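Local coordinates for Blo t 1 allergen (Blomia tropicalis, PDB 5JT8), which is a mite allergen of the papain-like cysteine protease family and probably cleaves peptide bonds once its inhibitory propeptide is removed, at residues 126-131 / 303-308; 162-167 / 198-203; 283-288 / 295-300. One frame throughout, in Å; residues are numbered along the deposited sequence.

Contact 1 of 3, residues 126-131 / 303-308; sequences TRIRQQ and WGTGWG. With NO3 (nitrate ion), chain I.
Ile-128 lays its CG2 branch against the Gly-304 peptide, with CG2 3.6 Å from Gly-304 C. This branch is anti to the Ile-128 backbone N. The CB of Ile-128 also meets the methyl CG2 of Thr-305 at 4.0 Å. Next along the chain, Arg-129 O accepts the N-H of Gly-304 at 3.1 Å. Gly-304, at positive phi (82°), lies beside the extended Gln-130, whose CG is 3.8 Å from Gly-304 N. The Gln-130 amide ends at Glu-74, in the range of the propeptide inhibitor domain. The guanidinium of Arg-129 binds a nitrate ion, probably from the crystallisation liquor, and makes a salt bridge to Glu-147; its NH1 donates to nitrate O3 at 2.7 Å. Gln-131 and Trp-303 run side by side. The indole NE1 gives Gln-131 OE1 only a weak bond of 3.3 Å, with OE1 at the ring edge. Ser-302 OG also binds OE1, and NE2 donates to Cys-134 O. His-281 stacks on the Trp-303 ring. Partners at both ends fix the rotation of the Gln-131 amide. Its place six residues before Cys-137 is consistent with the oxyanion-hole glutamine of papain-like proteases.

Contact 2 of 3, residues 162-167 / 198-203; sequences EQELVD and GLVEER. Unlike the reference sequence in segment 198-203: Arg-203 (reference Glu).
Glu-162 brings its carboxylate toward that of Glu-202, with the two OE1 atoms 4.0 Å apart. The side chains cross at about a right angle. Water 1 sits between them, 2.6 Å from Glu-162 OE1 and 2.8 Å from Glu-202 OE1. Two acid groups this close could raise the proton affinity of one of them. Glu-202 OE2 is also bound by Tyr-207 N. Gln-163 joins through its backbone: its N donates to water 2, which in turn donates to Glu-202 OE1. Glu-164 carries the direct bond. Its chain is fully extended, with CG anti to the backbone N (chi1 -178°), and it slides past Leu-199. Val-200 N donates to Glu-164 OE1 almost head-on along the C-O bond, at 3.0 Å and 165°. OE2 makes a salt bridge with Arg-222 and a hydrogen bond with Tyr-193 OH, which probably steadies this buried charge. Leu-165 crosses Leu-199 at about a right angle, its CG 3.7 Å from Leu-199 CD2. The contact belongs to the helical domain of the papain fold. It ties helix 162-168, whose last residue, Cys-168, is in a disulfide with Cys-214, to the loop after helix 187-196. Tyr-193 of helix 187-196 packs on both leucines. Helix 139-154 packs against Glu-162 and Leu-165.

Contact 3 of 3, residues 283-288 / 295-300; sequences VILVGW and DYWIIR
Leu-285 sets its CD1 methyl over one face of the Trp-297 indole, 4.2 Å from the centroid of the six-membered ring, in a CH-pi contact. Its other methyl, CD2, meets Ile-299 CG1 at 3.7 Å. Val-283 CG2 also touches Ile-299 CG2. The other face of the sheet carries Ile-284, Ile-298 and Arg-300. There Ile-284 and Arg-300 lie side by side, with Ile-284 CD1 3.9 Å from Arg-300 CD. Separately, Val-286 CG2 meets Ile-298 CG2 at 3.5 Å, the two chains crossing at about a right angle.

Behind these side chains the backbones run antiparallel. Ile-284 and Arg-300 form a hydrogen-bonded pair, and Arg-300 N reaches Ile-284 O at 2.6 Å. Leu-285 faces Ile-299 in a non-hydrogen-bonded pair. Then comes a beta bulge: Val-286 N donates to Ile-298 O, while Ile-298 N donates to Gly-287 O at 2.8 Å. One residue is thus opposed by two. The last donor stands 46° out of the Gly-287 carbonyl plane. Past the bulge, Trp-288 pairs with Trp-297.

Further out, the extended Arg-300 is anchored by Thr-126 O, Arg-127 O and Tyr-312 OH. Trp-288 NE1 bonds to Pro-114 O. The hairpin supplies two inner strands of the sheet in the beta domain of the papain fold. Helix 237-247 packs on Leu-285, Trp-288 and Trp-297. Strand 281-291 pairs with 250-254 and 117-118, and strand 294-300 pairs with 312-316.

How the contacts relate
Contacts 2 and 3 are buried in different parts of the papain fold, on opposite sides of the chain's centre, with centres about 25 Å apart. Contact 3 is largely apolar, joined by antiparallel strand bonds interrupted by a bulge. Contact 2 is more polar, relying on carboxylates and bridging waters, with a leucine pair beside them. Contact 1 is only partly buried and joins two loops, with a nitrate ion and propeptide residues at its margins. Arg-300 of contact 3 reaches back to the 126-131 loop of contact 1. Strand 294-300 leads almost directly into the 303-308 loop. Contacts 1 and 2 do not touch.

Contact 1 of 3, residues 126-131 / 303-308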
loop_
_atom_site.group_PDB
_atom_site.type_symbol
_atom_site.label_atom_id
_atom_site.label_comp_id
_atom_site.label_asym_id
_atom_site.label_seq_id
_atom_site.Cartn_x
_atom_site.Cartn_y
_atom_site.Cartn_z
ATOM N N THR A 126 -2.411 13.665 3.467
ATOM C CA THR A 126 -3.446 13.304 4.427
ATOM C C THR A 126 -2.893 12.293 5.421
ATOM O O THR A 126 -1.853 11.668 5.190
ATOM C CB THR A 126 -4.708 12.746 3.730
ATOM O OG1 THR A 126 -4.370 11.565 2.997
ATOM C CG2 THR A 126 -5.297 13.793 2.774
ATOM N N ARG A 127 -3.591 12.146 6.536
ATOM C CA ARG A 127 -3.138 11.275 7.608
ATOM C C ARG A 127 -3.093 9.818 7.196
ATOM O O ARG A 127 -3.807 9.391 6.292
ATOM C CB ARG A 127 -4.036 11.441 8.840
ATOM C CG ARG A 127 -3.922 12.810 9.496
ATOM C CD ARG A 127 -4.540 12.802 10.889
ATOM N NE ARG A 127 -3.670 13.429 11.889
ATOM C CZ ARG A 127 -2.579 12.860 12.406
ATOM N NH1 ARG A 127 -2.198 11.646 12.011
ATOM N NH2 ARG A 127 -1.860 13.510 13.311
ATOM N N ILE A 128 -2.250 9.059 7.883
ATOM C CA ILE A 128 -2.055 7.650 7.589
ATOM C C ILE A 128 -3.328 6.865 7.907
ATOM O O ILE A 128 -3.943 7.068 8.952
ATOM C CB ILE A 128 -0.843 7.100 8.382
ATOM C CG1 ILE A 128 0.468 7.600 7.750
ATOM C CG2 ILE A 128 -0.872 5.587 8.471
ATOM C CD1 ILE A 128 0.812 6.933 6.433
ATOM N N ARG A 129 -3.726 5.981 6.994
ATOM C CA ARG A 129 -4.945 5.185 7.168
ATOM C C ARG A 129 -4.618 3.769 7.611
ATOM O O ARG A 129 -3.456 3.356 7.595
ATOM C CB ARG A 129 -5.751 5.135 5.870
ATOM C CG ARG A 129 -5.839 6.449 5.101
ATOM C CD ARG A 129 -6.453 7.588 5.933
ATOM N NE ARG A 129 -6.786 8.750 5.100
ATOM C CZ ARG A 129 -7.149 9.941 5.576
ATOM N NH1 ARG A 129 -7.224 10.146 6.886
ATOM N NH2 ARG A 129 -7.440 10.929 4.740
ATOM N N GLN A 130 -5.646 3.008 7.969
ATOM C CA GLN A 130 -5.457 1.629 8.422
ATOM C C GLN A 130 -6.471 0.682 7.776
ATOM O O GLN A 130 -7.651 0.764 8.073
ATOM C CB GLN A 130 -5.573 1.548 9.949
ATOM C CG GLN A 130 -5.064 0.235 10.528
ATOM C CD GLN A 130 -4.823 0.291 12.035
ATOM O OE1 GLN A 130 -5.307 1.191 12.739
ATOM N NE2 GLN A 130 -4.070 -0.682 12.537
ATOM N N GLN A 131 -6.020 -0.218 6.905
ATOM C CA GLN A 131 -6.965 -1.071 6.178
ATOM C C GLN A 131 -7.558 -2.167 7.071
ATOM O O GLN A 131 -8.652 -2.673 6.800
ATOM C CB GLN A 131 -6.293 -1.696 4.950
ATOM C CG GLN A 131 -5.178 -2.679 5.280
ATOM C CD GLN A 131 -4.472 -3.190 4.037
ATOM O OE1 GLN A 131 -3.580 -2.533 3.516
ATOM N NE2 GLN A 131 -4.880 -4.364 3.549
ATOM N N TRP A 303 -1.209 0.635 7.113
ATOM C CA TRP A 303 -1.289 -0.276 8.255
ATOM C C TRP A 303 -1.234 0.466 9.593
ATOM O O TRP A 303 -0.787 -0.087 10.598
ATOM C CB TRP A 303 -0.160 -1.306 8.197
ATOM C CG TRP A 303 -0.254 -2.283 7.038
ATOM C CD1 TRP A 303 -1.333 -2.511 6.241
ATOM C CD2 TRP A 303 0.778 -3.166 6.581
ATOM N NE1 TRP A 303 -1.041 -3.478 5.318
ATOM C CE2 TRP A 303 0.254 -3.891 5.496
ATOM C CE3 TRP A 303 2.100 -3.403 6.979
ATOM C CZ2 TRP A 303 1.000 -4.848 4.800
ATOM C CZ3 TRP A 303 2.849 -4.353 6.283
ATOM C CH2 TRP A 303 2.293 -5.063 5.207
ATOM N N GLY A 304 -1.681 1.716 9.595
ATOM C CA GLY A 304 -1.691 2.521 10.801
ATOM C C GLY A 304 -0.337 3.147 11.087
ATOM O O GLY A 304 0.679 2.766 10.501
ATOM N N THR A 305 -0.327 4.106 12.003
ATOM C CA THR A 305 0.898 4.821 12.360
ATOM C C THR A 305 1.826 3.951 13.204
ATOM O O THR A 305 2.939 4.358 13.525
ATOM C CB THR A 305 0.592 6.108 13.148
ATOM O OG1 THR A 305 -0.107 5.772 14.353
ATOM C CG2 THR A 305 -0.265 7.058 12.322
ATOM N N GLY A 306 1.352 2.766 13.576
ATOM C CA GLY A 306 2.124 1.853 14.400
ATOM C C GLY A 306 3.178 1.104 13.598
ATOM O O GLY A 306 4.136 0.595 14.165
ATOM N N TRP A 307 3.006 1.034 12.281
ATOM C CA TRP A 307 3.979 0.366 11.409
ATOM C C TRP A 307 5.023 1.352 10.890
ATOM O O TRP A 307 4.745 2.545 10.747
ATOM C CB TRP A 307 3.272 -0.316 10.229
ATOM C CG TRP A 307 4.194 -1.001 9.222
ATOM C CD1 TRP A 307 4.555 -2.314 9.206
ATOM C CD2 TRP A 307 4.831 -0.401 8.081
ATOM N NE1 TRP A 307 5.379 -2.569 8.141
ATOM C CE2 TRP A 307 5.566 -1.415 7.432
ATOM C CE3 TRP A 307 4.856 0.892 7.550
ATOM C CZ2 TRP A 307 6.314 -1.180 6.276
ATOM C CZ3 TRP A 307 5.610 1.127 6.397
ATOM C CH2 TRP A 307 6.327 0.094 5.779
ATOM N N GLY A 308 6.218 0.841 10.612
ATOM C CA GLY A 308 7.306 1.656 10.110
ATOM C C GLY A 308 7.567 2.837 11.026
ATOM O O GLY A 308 7.507 2.706 12.240
HETATM N N NO3 I . -7.271 13.749 6.295
HETATM O O1 NO3 I . -6.152 14.151 6.732
HETATM O O2 NO3 I . -7.791 14.295 5.275
HETATM O O3 NO3 I . -7.878 12.802 6.881
#

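Contact 2 of 3, residues 162-167 / 198-203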
loop_
_atom_site.group_PDB
_atom_site.type_symbol
_atom_site.label_atom_id
_atom_site.label_comp_id
_atom_site.label_asym_id
_atom_site.label_seq_id
_atom_site.Cartn_x
_atom_site.Cartn_y
_atom_site.Cartn_z
ATOM N N GLU A 162 -12.565 4.622 0.809
ATOM C CA GLU A 162 -12.052 3.341 0.342
ATOM C C GLU A 162 -13.160 2.295 0.241
ATOM O O GLU A 162 -13.123 1.424 -0.628
ATOM C CB GLU A 162 -10.943 2.815 1.258
ATOM C CG GLU A 162 -9.592 3.489 1.063
ATOM C CD GLU A 162 -9.495 4.832 1.777
ATOM O OE1 GLU A 162 -10.451 5.208 2.500
ATOM O OE2 GLU A 162 -8.450 5.511 1.624
ATOM N N GLN A 163 -14.141 2.381 1.132
ATOM C CA GLN A 163 -15.203 1.380 1.191
ATOM C C GLN A 163 -16.025 1.408 -0.105
ATOM O O GLN A 163 -16.466 0.364 -0.596
ATOM C CB GLN A 163 -16.102 1.607 2.414
ATOM C CG GLN A 163 -17.128 0.500 2.697
ATOM C CD GLN A 163 -16.491 -0.817 3.094
ATOM O OE1 GLN A 163 -15.696 -0.877 4.037
ATOM N NE2 GLN A 163 -16.833 -1.882 2.368
ATOM N N GLU A 164 -16.221 2.598 -0.666
ATOM C CA GLU A 164 -16.972 2.713 -1.907
ATOM C C GLU A 164 -16.207 2.010 -3.031
ATOM O O GLU A 164 -16.812 1.421 -3.924
ATOM C CB GLU A 164 -17.238 4.173 -2.294
ATOM C CG GLU A 164 -18.074 4.278 -3.583
ATOM C CD GLU A 164 -18.387 5.688 -4.025
ATOM O OE1 GLU A 164 -17.851 6.651 -3.428
ATOM O OE2 GLU A 164 -19.162 5.832 -4.999
ATOM N N LEU A 165 -14.880 2.082 -2.993
ATOM C CA LEU A 165 -14.063 1.359 -3.961
ATOM C C LEU A 165 -14.234 -0.151 -3.772
ATOM O O LEU A 165 -14.434 -0.899 -4.738
ATOM C CB LEU A 165 -12.590 1.744 -3.831
ATOM C CG LEU A 165 -12.178 3.095 -4.413
ATOM C CD1 LEU A 165 -10.726 3.402 -4.091
ATOM C CD2 LEU A 165 -12.443 3.155 -5.942
ATOM N N VAL A 166 -14.174 -0.587 -2.520
ATOM C CA VAL A 166 -14.254 -2.001 -2.186
ATOM C C VAL A 166 -15.547 -2.617 -2.705
ATOM O O VAL A 166 -15.548 -3.724 -3.253
ATOM C CB VAL A 166 -14.134 -2.203 -0.671
ATOM C CG1 VAL A 166 -14.561 -3.609 -0.264
ATOM C CG2 VAL A 166 -12.703 -1.904 -0.214
ATOM N N ASP A 167 -16.641 -1.877 -2.583
ATOM C CA ASP A 167 -17.937 -2.429 -2.924
ATOM C C ASP A 167 -18.342 -2.218 -4.364
ATOM O O ASP A 167 -18.999 -3.067 -4.952
ATOM C CB ASP A 167 -18.991 -1.835 -2.013
ATOM C CG ASP A 167 -18.734 -2.168 -0.571
ATOM O OD1 ASP A 167 -17.990 -3.139 -0.314
ATOM O OD2 ASP A 167 -19.266 -1.457 0.297
ATOM N N GLY A 198 -16.340 8.732 -9.788
ATOM C CA GLY A 198 -15.848 9.533 -8.680
ATOM C C GLY A 198 -16.166 8.927 -7.322
ATOM O O GLY A 198 -17.056 8.095 -7.204
ATOM N N LEU A 199 -15.431 9.344 -6.291
ATOM C CA LEU A 199 -15.650 8.846 -4.933
ATOM C C LEU A 199 -16.221 9.919 -4.024
ATOM O O LEU A 199 -15.811 11.073 -4.103
ATOM C CB LEU A 199 -14.346 8.325 -4.322
ATOM C CG LEU A 199 -13.734 7.069 -4.924
ATOM C CD1 LEU A 199 -12.302 6.882 -4.388
ATOM C CD2 LEU A 199 -14.610 5.862 -4.614
ATOM N N VAL A 200 -17.164 9.545 -3.160
ATOM C CA VAL A 200 -17.626 10.467 -2.130
ATOM C C VAL A 200 -16.631 10.409 -0.976
ATOM O O VAL A 200 -15.763 9.530 -0.934
ATOM C CB VAL A 200 -19.047 10.140 -1.606
ATOM C CG1 VAL A 200 -20.080 10.256 -2.722
ATOM C CG2 VAL A 200 -19.080 8.765 -0.944
ATOM N N GLU A 201 -16.761 11.333 -0.035
ATOM C CA GLU A 201 -15.882 11.334 1.129
ATOM C C GLU A 201 -16.226 10.220 2.105
ATOM O O GLU A 201 -17.359 9.707 2.133
ATOM C CB GLU A 201 -15.950 12.672 1.857
ATOM C CG GLU A 201 -15.157 13.796 1.212
ATOM C CD GLU A 201 -15.604 15.146 1.749
ATOM O OE1 GLU A 201 -16.750 15.549 1.436
ATOM O OE2 GLU A 201 -14.828 15.781 2.499
ATOM N N GLU A 202 -15.226 9.870 2.906
ATOM C CA GLU A 202 -15.357 8.923 4.003
ATOM C C GLU A 202 -16.634 9.086 4.840
ATOM O O GLU A 202 -17.295 8.096 5.161
ATOM C CB GLU A 202 -14.118 9.040 4.908
ATOM C CG GLU A 202 -14.149 8.146 6.121
ATOM C CD GLU A 202 -14.017 6.681 5.767
ATOM O OE1 GLU A 202 -13.554 6.384 4.651
ATOM O OE2 GLU A 202 -14.367 5.830 6.608
ATOM N N ARG A 203 -16.984 10.328 5.179
ATOM C CA ARG A 203 -18.183 10.621 5.975
ATOM C C ARG A 203 -19.445 9.980 5.420
ATOM O O ARG A 203 -20.335 9.584 6.166
ATOM C CB ARG A 203 -18.452 12.128 6.053
ATOM C CG ARG A 203 -17.445 13.000 6.773
ATOM C CD ARG A 203 -17.611 14.439 6.277
ATOM N NE ARG A 203 -19.032 14.770 6.124
ATOM C CZ ARG A 203 -19.555 15.456 5.109
ATOM N NH1 ARG A 203 -18.777 15.914 4.134
ATOM N NH2 ARG A 203 -20.864 15.689 5.077
HETATM O O HOH W 1 -10.847 6.942 4.428
HETATM O O HOH W 2 -14.658 4.177 3.174
#

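Contact 3 of 3, residues 283-288 / 295-300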
loop_
_atom_site.group_PDB
_atom_site.type_symbol
_atom_site.label_atom_id
_atom_site.label_comp_id
_atom_site.label_asym_id
_atom_site.label_seq_id
_atom_site.Cartn_x
_atom_site.Cartn_y
_atom_site.Cartn_z
ATOM N N VAL A 283 0.976 -0.111 -2.176
ATOM C CA VAL A 283 1.279 1.037 -1.313
ATOM C C VAL A 283 1.612 2.240 -2.191
ATOM O O VAL A 283 1.435 2.175 -3.407
ATOM C CB VAL A 283 2.445 0.759 -0.352
ATOM C CG1 VAL A 283 2.079 -0.334 0.656
ATOM C CG2 VAL A 283 3.724 0.381 -1.135
ATOM N N ILE A 284 2.117 3.307 -1.582
ATOM C CA ILE A 284 2.403 4.559 -2.281
ATOM C C ILE A 284 3.849 5.005 -2.075
ATOM O O ILE A 284 4.346 4.998 -0.950
ATOM C CB ILE A 284 1.447 5.692 -1.784
ATOM C CG1 ILE A 284 -0.021 5.328 -2.080
ATOM C CG2 ILE A 284 1.803 7.043 -2.389
ATOM C CD1 ILE A 284 -1.022 6.224 -1.322
ATOM N N LEU A 285 4.521 5.389 -3.157
ATOM C CA LEU A 285 5.799 6.089 -3.051
ATOM C C LEU A 285 5.528 7.576 -2.983
ATOM O O LEU A 285 4.824 8.117 -3.835
ATOM C CB LEU A 285 6.714 5.777 -4.236
ATOM C CG LEU A 285 7.235 4.354 -4.431
ATOM C CD1 LEU A 285 8.067 4.265 -5.715
ATOM C CD2 LEU A 285 8.069 3.959 -3.215
ATOM N N VAL A 286 6.066 8.243 -1.970
ATOM C CA VAL A 286 5.863 9.672 -1.850
ATOM C C VAL A 286 7.172 10.424 -2.009
ATOM O O VAL A 286 7.200 11.640 -1.920
ATOM C CB VAL A 286 5.236 10.061 -0.499
ATOM C CG1 VAL A 286 3.836 9.451 -0.347
ATOM C CG2 VAL A 286 6.148 9.682 0.649
ATOM N N GLY A 287 8.256 9.695 -2.240
ATOM C CA GLY A 287 9.541 10.332 -2.460
ATOM C C GLY A 287 10.760 9.452 -2.280
ATOM O O GLY A 287 10.674 8.223 -2.233
ATOM N N TRP A 288 11.909 10.097 -2.165
ATOM C CA TRP A 288 13.161 9.381 -2.027
ATOM C C TRP A 288 14.182 10.251 -1.355
ATOM O O TRP A 288 14.009 11.467 -1.254
ATOM C CB TRP A 288 13.678 8.943 -3.391
ATOM C CG TRP A 288 14.141 10.098 -4.231
ATOM C CD1 TRP A 288 15.384 10.654 -4.243
ATOM C CD2 TRP A 288 13.361 10.841 -5.173
ATOM N NE1 TRP A 288 15.434 11.695 -5.142
ATOM C CE2 TRP A 288 14.208 11.824 -5.734
ATOM C CE3 TRP A 288 12.038 10.759 -5.616
ATOM C CZ2 TRP A 288 13.775 12.714 -6.715
ATOM C CZ3 TRP A 288 11.606 11.649 -6.581
ATOM C CH2 TRP A 288 12.475 12.618 -7.117
ATOM N N ASP A 295 20.788 4.997 -0.704
ATOM C CA ASP A 295 19.609 5.520 -1.395
ATOM C C ASP A 295 18.337 4.738 -1.019
ATOM O O ASP A 295 18.341 3.509 -1.031
ATOM C CB ASP A 295 19.812 5.481 -2.914
ATOM C CG ASP A 295 20.985 6.351 -3.368
ATOM O OD1 ASP A 295 21.386 7.238 -2.598
ATOM O OD2 ASP A 295 21.494 6.164 -4.491
ATOM N N TYR A 296 17.259 5.443 -0.681
ATOM C CA TYR A 296 16.022 4.774 -0.284
ATOM C C TYR A 296 14.777 5.389 -0.897
ATOM O O TYR A 296 14.789 6.519 -1.375
ATOM C CB TYR A 296 15.874 4.768 1.244
ATOM C CG TYR A 296 15.798 6.149 1.849
ATOM C CD1 TYR A 296 14.582 6.833 1.949
ATOM C CD2 TYR A 296 16.950 6.782 2.307
ATOM C CE1 TYR A 296 14.520 8.121 2.515
ATOM C CE2 TYR A 296 16.905 8.055 2.852
ATOM C CZ TYR A 296 15.689 8.724 2.961
ATOM O OH TYR A 296 15.665 9.993 3.520
ATOM N N TRP A 297 13.711 4.607 -0.875
ATOM C CA TRP A 297 12.381 5.048 -1.248
ATOM C C TRP A 297 11.608 5.435 0.010
ATOM O O TRP A 297 11.810 4.838 1.067
ATOM C CB TRP A 297 11.622 3.936 -1.957
ATOM C CG TRP A 297 12.145 3.519 -3.277
ATOM C CD1 TRP A 297 12.697 2.317 -3.598
ATOM C CD2 TRP A 297 12.121 4.288 -4.478
ATOM N NE1 TRP A 297 13.046 2.296 -4.930
ATOM C CE2 TRP A 297 12.701 3.498 -5.491
ATOM C CE3 TRP A 297 11.682 5.575 -4.793
ATOM C CZ2 TRP A 297 12.821 3.943 -6.796
ATOM C CZ3 TRP A 297 11.823 6.022 -6.095
ATOM C CH2 TRP A 297 12.376 5.205 -7.073
ATOM N N ILE A 298 10.706 6.400 -0.100
ATOM C CA ILE A 298 9.765 6.654 0.996
ATOM C C ILE A 298 8.396 6.063 0.665
ATOM O O ILE A 298 7.741 6.457 -0.312
ATOM C CB ILE A 298 9.611 8.144 1.299
ATOM C CG1 ILE A 298 10.991 8.812 1.435
ATOM C CG2 ILE A 298 8.769 8.330 2.558
ATOM C CD1 ILE A 298 10.943 10.344 1.479
ATOM N N ILE A 299 7.976 5.104 1.482
ATOM C CA ILE A 299 6.749 4.354 1.240
ATOM C C ILE A 299 5.641 4.741 2.199
ATOM O O ILE A 299 5.798 4.656 3.420
ATOM C CB ILE A 299 7.014 2.841 1.344
ATOM C CG1 ILE A 299 7.812 2.378 0.123
ATOM C CG2 ILE A 299 5.707 2.052 1.441
ATOM C CD1 ILE A 299 8.127 0.897 0.132
ATOM N N ARG A 300 4.518 5.184 1.649
ATOM C CA ARG A 300 3.324 5.393 2.468
ATOM C C ARG A 300 2.480 4.128 2.496
ATOM O O ARG A 300 1.954 3.691 1.457
ATOM C CB ARG A 300 2.487 6.553 1.944
ATOM C CG ARG A 300 1.118 6.658 2.592
ATOM C CD ARG A 300 0.334 7.796 1.985
ATOM N NE ARG A 300 -1.055 7.815 2.439
ATOM C CZ ARG A 300 -1.534 8.661 3.345
ATOM N NH1 ARG A 300 -0.740 9.562 3.916
ATOM N NH2 ARG A 300 -2.808 8.604 3.684
#